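2-hydroxyhepta-2,4-diene-1, 7-dioateisomerase (Mycobacterium abscessus, PDB 3R6O) probably works as a magnesium-dependent isomerase of the fumarylacetoacetate hydrolase family, with 2-hydroxyhepta-2,4-diene-1,7-dioate as substrate. Local coordinates at residues I161-G166 with A182-A187. Sequence-based numbering, arbitrary orientation.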
ATOM      1  N   ILE A 161       8.385 -11.736  12.002  1.00 20.16           N
ATOM      2  CA  ILE A 161       7.316 -12.646  11.745  1.00 20.40           C
ATOM      3  C   ILE A 161       6.106 -11.818  11.188  1.00 19.89           C
ATOM      4  O   ILE A 161       5.675 -10.807  11.797  1.00 19.70           O
ATOM      5  CB  ILE A 161       6.932 -13.458  13.023  1.00 21.20           C
ATOM      6  CG1 ILE A 161       8.144 -14.179  13.653  1.00 21.87           C
ATOM      7  CG2 ILE A 161       5.830 -14.482  12.691  1.00 21.62           C
ATOM      8  CD1 ILE A 161       8.993 -15.046  12.696  1.00 22.01           C
ATOM      9  N   ALA A 162       5.597 -12.246  10.049  1.00 19.82           N
ATOM     10  CA  ALA A 162       4.415 -11.649   9.420  1.00 19.56           C
ATOM     11  C   ALA A 162       3.187 -12.483   9.679  1.00 20.10           C
ATOM     12  O   ALA A 162       3.244 -13.720   9.648  1.00 20.71           O
ATOM     13  CB  ALA A 162       4.604 -11.507   7.882  1.00 19.34           C
ATOM     14  N   VAL A 163       2.064 -11.811   9.882  1.00 20.01           N
ATOM     15  CA  VAL A 163       0.768 -12.480   9.781  1.00 20.57           C
ATOM     16  C   VAL A 163       0.114 -12.023   8.496  1.00 20.40           C
ATOM     17  O   VAL A 163       0.285 -10.864   8.025  1.00 19.85           O
ATOM     18  CB  VAL A 163      -0.203 -12.232  10.958  1.00 20.88           C
ATOM     19  CG1 VAL A 163       0.326 -12.891  12.201  1.00 21.37           C
ATOM     20  CG2 VAL A 163      -0.433 -10.764  11.181  1.00 20.38           C
ATOM     21  N   VAL A 164      -0.642 -12.954   7.951  1.00 21.06           N
ATOM     22  CA  VAL A 164      -1.413 -12.762   6.794  1.00 21.25           C
ATOM     23  C   VAL A 164      -2.900 -12.788   7.160  1.00 21.77           C
ATOM     24  O   VAL A 164      -3.376 -13.735   7.792  1.00 22.45           O
ATOM     25  CB  VAL A 164      -1.139 -13.882   5.784  1.00 21.91           C
ATOM     26  CG1 VAL A 164      -2.004 -13.681   4.585  1.00 22.34           C
ATOM     27  CG2 VAL A 164       0.342 -13.908   5.370  1.00 21.54           C
ATOM     28  N   ILE A 165      -3.642 -11.805   6.669  1.00 21.61           N
ATOM     29  CA  ILE A 165      -5.038 -11.632   7.039  1.00 22.10           C
ATOM     30  C   ILE A 165      -5.884 -12.554   6.176  1.00 23.08           C
ATOM     31  O   ILE A 165      -5.654 -12.691   4.962  1.00 23.28           O
ATOM     32  CB  ILE A 165      -5.485 -10.166   6.819  1.00 21.70           C
ATOM     33  CG1 ILE A 165      -4.661  -9.192   7.663  1.00 20.94           C
ATOM     34  CG2 ILE A 165      -6.936  -9.964   7.097  1.00 22.31           C
ATOM     35  CD1 ILE A 165      -4.714  -9.440   9.177  1.00 21.07           C
ATOM     36  N   GLY A 166      -6.853 -13.202   6.803  1.00 23.85           N
ATOM     37  CA  GLY A 166      -7.695 -14.186   6.116  1.00 25.03           C
ATOM     38  C   GLY A 166      -9.155 -13.794   5.981  1.00 25.69           C
ATOM     39  O   GLY A 166      -9.835 -14.304   5.110  1.00 26.67           O
ATOM     40  N   ALA A 182      -5.128 -15.807   8.554  1.00 24.55           N
ATOM     41  CA  ALA A 182      -5.038 -17.036   7.807  1.00 25.47           C
ATOM     42  C   ALA A 182      -3.783 -17.793   8.216  1.00 25.49           C
ATOM     43  O   ALA A 182      -3.766 -18.992   8.161  1.00 26.53           O
ATOM     44  CB  ALA A 182      -5.024 -16.760   6.307  1.00 25.43           C
ATOM     45  N   GLY A 183      -2.700 -17.089   8.555  1.00 24.47           N
ATOM     46  CA  GLY A 183      -1.496 -17.784   8.999  1.00 24.58           C
ATOM     47  C   GLY A 183      -0.289 -16.867   9.130  1.00 23.48           C
ATOM     48  O   GLY A 183      -0.442 -15.659   9.311  1.00 22.67           O
ATOM     49  N   TYR A 184       0.897 -17.462   9.045  1.00 23.61           N
ATOM     50  CA  TYR A 184       2.129 -16.771   9.394  1.00 22.82           C
ATOM     51  C   TYR A 184       3.217 -17.036   8.356  1.00 22.75           C
ATOM     52  O   TYR A 184       3.269 -18.114   7.747  1.00 23.59           O
ATOM     53  CB  TYR A 184       2.672 -17.264  10.730  1.00 23.26           C
ATOM     54  CG  TYR A 184       1.754 -17.356  11.921  1.00 23.75           C
ATOM     55  CD1 TYR A 184       1.761 -16.373  12.903  1.00 23.32           C
ATOM     56  CD2 TYR A 184       0.971 -18.468  12.120  1.00 24.85           C
ATOM     57  CE1 TYR A 184       0.962 -16.477  14.028  1.00 23.95           C
ATOM     58  CE2 TYR A 184       0.174 -18.600  13.248  1.00 25.48           C
ATOM     59  CZ  TYR A 184       0.172 -17.601  14.206  1.00 25.02           C
ATOM     60  OH  TYR A 184      -0.617 -17.752  15.325  1.00 25.80           O
ATOM     61  N   MET A 185       4.117 -16.075   8.171  1.00 21.92           N
ATOM     62  CA  MET A 185       5.258 -16.232   7.240  1.00 21.89           C
ATOM     63  C   MET A 185       6.481 -15.566   7.848  1.00 21.34           C
ATOM     64  O   MET A 185       6.353 -14.548   8.562  1.00 20.76           O
ATOM     65  CB  MET A 185       5.054 -15.468   5.935  1.00 21.49           C
ATOM     66  CG  MET A 185       3.821 -15.722   5.211  1.00 22.96           C
ATOM     67  SD  MET A 185       4.069 -15.054   3.582  1.00 22.62           S
ATOM     68  CE  MET A 185       3.760 -13.309   3.807  1.00 20.75           C
ATOM     69  N   LEU A 186       7.652 -16.100   7.523  1.00 21.65           N
ATOM     70  CA  LEU A 186       8.899 -15.413   7.845  1.00 21.23           C
ATOM     71  C   LEU A 186       9.002 -14.231   6.885  1.00 20.52           C
ATOM     72  O   LEU A 186       8.518 -14.296   5.752  1.00 20.60           O
ATOM     73  CB  LEU A 186      10.080 -16.382   7.676  1.00 21.92           C
ATOM     74  CG  LEU A 186      11.408 -16.102   8.377  1.00 21.91           C
ATOM     75  CD1 LEU A 186      11.178 -15.818   9.844  1.00 21.91           C
ATOM     76  CD2 LEU A 186      12.398 -17.316   8.163  1.00 22.87           C
ATOM     77  N   ALA A 187       9.574 -13.124   7.338  1.00 19.97           N
ATOM     78  CA  ALA A 187       9.719 -11.967   6.491  1.00 19.45           C
ATOM     79  C   ALA A 187      10.972 -11.163   6.852  1.00 19.27           C
ATOM     80  O   ALA A 187      11.575 -11.393   7.903  1.00 19.50           O
ATOM     81  CB  ALA A 187       8.458 -11.071   6.530  1.00 19.03           C
TER
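Ala162 and Met185 pair as neighbours in an antiparallel beta ladder, where strand 155-165 meets strand 181-192 inside the large mixed sheet; the axes of segments 161-165 and 182-187 come within 4.6 Å, their N-to-C directions 148° apart. Two backbone bonds close this hydrogen-bonded pair: Ala162 N donates to Met185 O over 2.8 Å, and Met185 N returns to Ala162 O at 2.9 Å. Further along, a classic beta bulge sets Ala182 and Gly183 together against Val164. Val164 N reaches Gly183 O at 3.0 Å, whereas Ala182 N gives Val164 O a more bent bond, 139° at the hydrogen. Tyr184 CA also makes a CA-H...O contact with Ala162 O (3.3 Å). The same two strands carry ligands of the magnesium ion bound in this structure: Glu160, just before segment 161-166, and Asp189, just after 182-187.

Apolar contacts divide between the two faces. One face carries Ile161, Val163, Tyr184 and Leu186; on it Val163 and Tyr184 lie side by side, pointing the same way, and Val163 CG1 meets the ring obliquely at Tyr184 CD1, 3.8 Å away. Phe261 meets this ring edge-to-face, while Tyr184 OH is hydrogen-bonded to Glu236 N. The reverse face carries Ala162, Val164 and Met185, near Leu226 and Ile279. Where Met185 crosses Val164, its chain bends at chi3 (-81°), curling the terminal methyl back so that Met185 CE rests 3.8 Å from Val164 CG2.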